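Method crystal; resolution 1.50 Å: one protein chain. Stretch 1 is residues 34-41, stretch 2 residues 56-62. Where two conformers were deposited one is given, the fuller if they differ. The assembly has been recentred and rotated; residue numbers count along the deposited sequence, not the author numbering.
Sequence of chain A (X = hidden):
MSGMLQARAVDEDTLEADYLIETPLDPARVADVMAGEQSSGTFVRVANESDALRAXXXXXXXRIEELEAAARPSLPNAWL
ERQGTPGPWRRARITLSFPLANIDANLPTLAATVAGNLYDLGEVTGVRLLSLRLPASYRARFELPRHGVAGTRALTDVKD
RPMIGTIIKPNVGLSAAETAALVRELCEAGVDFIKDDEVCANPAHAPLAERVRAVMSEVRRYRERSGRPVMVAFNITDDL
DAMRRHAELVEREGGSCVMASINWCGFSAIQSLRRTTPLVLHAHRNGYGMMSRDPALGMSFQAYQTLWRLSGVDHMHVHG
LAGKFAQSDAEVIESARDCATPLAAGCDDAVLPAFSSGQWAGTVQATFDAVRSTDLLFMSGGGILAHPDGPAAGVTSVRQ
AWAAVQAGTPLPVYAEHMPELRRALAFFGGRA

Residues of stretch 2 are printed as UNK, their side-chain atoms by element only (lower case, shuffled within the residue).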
# COMPACT_ATOMS: atom_id res chain seq x y z
N MET A 34 -4.47 4.69 -20.91
CA MET A 34 -3.66 4.76 -19.70
C MET A 34 -2.89 6.08 -19.60
O MET A 34 -2.90 6.74 -18.56
CB MET A 34 -2.68 3.59 -19.63
CG MET A 34 -3.37 2.25 -19.61
SD MET A 34 -2.19 0.89 -19.72
CE MET A 34 -1.25 1.23 -18.22
N ALA A 35 -2.23 6.45 -20.69
CA ALA A 35 -1.45 7.68 -20.72
C ALA A 35 -2.32 8.89 -20.44
O ALA A 35 -1.95 9.78 -19.67
CB ALA A 35 -0.75 7.82 -22.07
N GLY A 36 -3.49 8.93 -21.07
CA GLY A 36 -4.40 10.05 -20.92
C GLY A 36 -4.98 10.13 -19.53
O GLY A 36 -5.02 11.21 -18.92
N GLU A 37 -5.44 9.00 -19.02
CA GLU A 37 -6.09 8.97 -17.71
C GLU A 37 -5.14 9.38 -16.59
O GLU A 37 -5.57 10.00 -15.62
CB GLU A 37 -6.68 7.59 -17.43
CG GLU A 37 -7.91 7.31 -18.25
CD GLU A 37 -9.02 8.30 -17.95
OE1 GLU A 37 -9.52 8.29 -16.81
OE2 GLU A 37 -9.36 9.11 -18.85
N GLN A 38 -3.86 9.05 -16.74
CA GLN A 38 -2.87 9.35 -15.70
C GLN A 38 -2.22 10.71 -15.90
O GLN A 38 -1.28 11.08 -15.19
CB GLN A 38 -1.81 8.26 -15.64
CG GLN A 38 -2.35 6.88 -15.29
CD GLN A 38 -3.25 6.89 -14.07
OE1 GLN A 38 -4.47 6.75 -14.18
NE2 GLN A 38 -2.65 7.05 -12.89
N SER A 39 -2.72 11.47 -16.88
CA SER A 39 -2.25 12.82 -17.09
C SER A 39 -3.41 13.74 -17.46
O SER A 39 -4.39 13.81 -16.72
CB SER A 39 -1.10 12.87 -18.12
OG SER A 39 -1.52 12.45 -19.41
N SER A 40 -3.33 14.41 -18.61
CA SER A 40 -4.34 15.43 -18.96
C SER A 40 -5.38 15.00 -20.00
O SER A 40 -6.02 15.85 -20.63
CB SER A 40 -3.64 16.68 -19.46
OG SER A 40 -2.82 16.38 -20.57
N GLY A 41 -5.56 13.69 -20.17
CA GLY A 41 -6.57 13.17 -21.08
C GLY A 41 -6.33 13.58 -22.52
O GLY A 41 -7.11 14.35 -23.10
N UNK A 56 2.46 20.34 -22.48
CA UNK A 56 3.22 20.41 -21.23
C UNK A 56 2.77 19.35 -20.23
O UNK A 56 3.42 19.15 -19.20
n UNK A 56 0.05 23.77 -19.27
n UNK A 56 -1.77 25.15 -18.92
c UNK A 56 1.44 23.49 -19.63
c UNK A 56 3.05 21.79 -20.60
c UNK A 56 1.63 22.06 -20.10
n UNK A 56 0.25 26.04 -19.57
c UNK A 56 -0.49 24.99 -19.25
N UNK A 57 1.66 18.68 -20.53
CA UNK A 57 1.00 17.86 -19.51
C UNK A 57 0.51 16.48 -19.96
O UNK A 57 0.13 15.67 -19.13
o UNK A 57 -1.22 18.79 -19.88
c UNK A 57 -0.19 18.62 -18.92
N UNK A 58 0.49 16.22 -21.26
CA UNK A 58 -0.04 14.94 -21.72
C UNK A 58 1.07 13.88 -21.78
O UNK A 58 2.09 14.07 -22.46
n UNK A 58 -4.20 10.68 -24.75
n UNK A 58 -2.01 10.60 -24.07
n UNK A 58 -3.33 12.41 -23.52
c UNK A 58 -0.74 15.10 -23.08
c UNK A 58 -3.18 11.23 -24.11
c UNK A 58 -2.29 13.13 -22.78
c UNK A 58 -1.30 13.82 -23.70
N UNK A 59 0.89 12.79 -21.05
CA UNK A 59 1.81 11.65 -21.12
C UNK A 59 1.68 10.99 -22.49
O UNK A 59 0.65 11.10 -23.15
c UNK A 59 1.52 10.65 -20.01
N UNK A 60 2.73 10.30 -22.93
CA UNK A 60 2.68 9.64 -24.23
C UNK A 60 3.17 8.21 -24.17
O UNK A 60 3.90 7.82 -23.26
c UNK A 60 3.49 10.43 -25.26
o UNK A 60 4.83 10.54 -24.85
N UNK A 61 2.76 7.43 -25.17
CA UNK A 61 3.18 6.05 -25.29
C UNK A 61 4.42 6.00 -26.17
O UNK A 61 4.37 6.39 -27.34
c UNK A 61 2.52 3.75 -26.02
c UNK A 61 2.07 5.19 -25.92
c UNK A 61 0.79 5.30 -25.09
N UNK A 62 5.54 5.56 -25.61
CA UNK A 62 6.81 5.56 -26.33
C UNK A 62 7.08 4.22 -27.00
O UNK A 62 7.77 4.16 -28.02
c UNK A 62 7.99 5.87 -25.39
c UNK A 62 9.37 7.42 -24.01
c UNK A 62 8.08 7.27 -24.79
c UNK A 62 7.96 8.34 -25.88

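Position 56 has seven side-chain atoms: three carbons in a row, a nitrogen, then a carbon carrying two more nitrogens. It makes no contact with stretch 1. The residue is Arg 56.

Position 57 has one carbon and then one oxygen. The oxygen lies 3.0 Å from Ser 40 OG, a hydrogen bond between two hydroxyls in which either could be the donor. The backbone O of this position also lies 3.2 Å from Ser 39 CB. A single carbon ending in a hydroxyl oxygen makes it Ser 57.

Position 58 again has three carbons, a nitrogen, and a carbon bearing two nitrogens. The chain starts sideways to stretch 1, but its end comes nearer. The carbon of the terminal group lies 3.6 Å from Gly 36 CA, which sits over one face of the group together with Ala 35 C. Gly 41 C lies at the edge, near the plane. This is Arg 58. Its NE is 3.4 Å from Gly 41 C, and its NH1 is 3.6 Å from Ala 35 CB. Arg 58 NH1 also donates to the backbone O of position 59, at 2.9 Å.

Position 59 has one side-chain carbon and nothing beyond it. That CB points toward stretch 1, 3.6 Å from Ala 35 O and 4.2 Å from Ala 35 CB. The residue is Ala 59. Its backbone N donates to Ser 39 OG at 2.9 Å, with a nearly straight angle of 171°.

Position 60 has one carbon and one oxygen; its CA-to-CB bond points away from stretch 1. It is Ser 60, deposited in two conformers.

Position 61 has three carbons, branched at the first. One branch reaches Ala 35 CB at 4.2 Å. It is Val 61, and the touching atom is CG2.

Position 62 has four carbons, forked at the second, and is out of reach of stretch 1. It is Leu 62.

The contact is centred on the end of a helix and the turn after it. Ser 39 OG donates to Ala 35 O at 2.7 Å and accepts from Ala 59 N, so one hydroxyl ties the helix end to stretch 2. The Ser 40 and Ser 57 hydroxyls add a second link. Ala 35 packs against Ala 59 and Val 61, while Arg 58 lies across Gly 36, where an ideal CB would come within 3.2 Å of Arg 58 NH2.

Stretch 2 (56-62) RSRASVL
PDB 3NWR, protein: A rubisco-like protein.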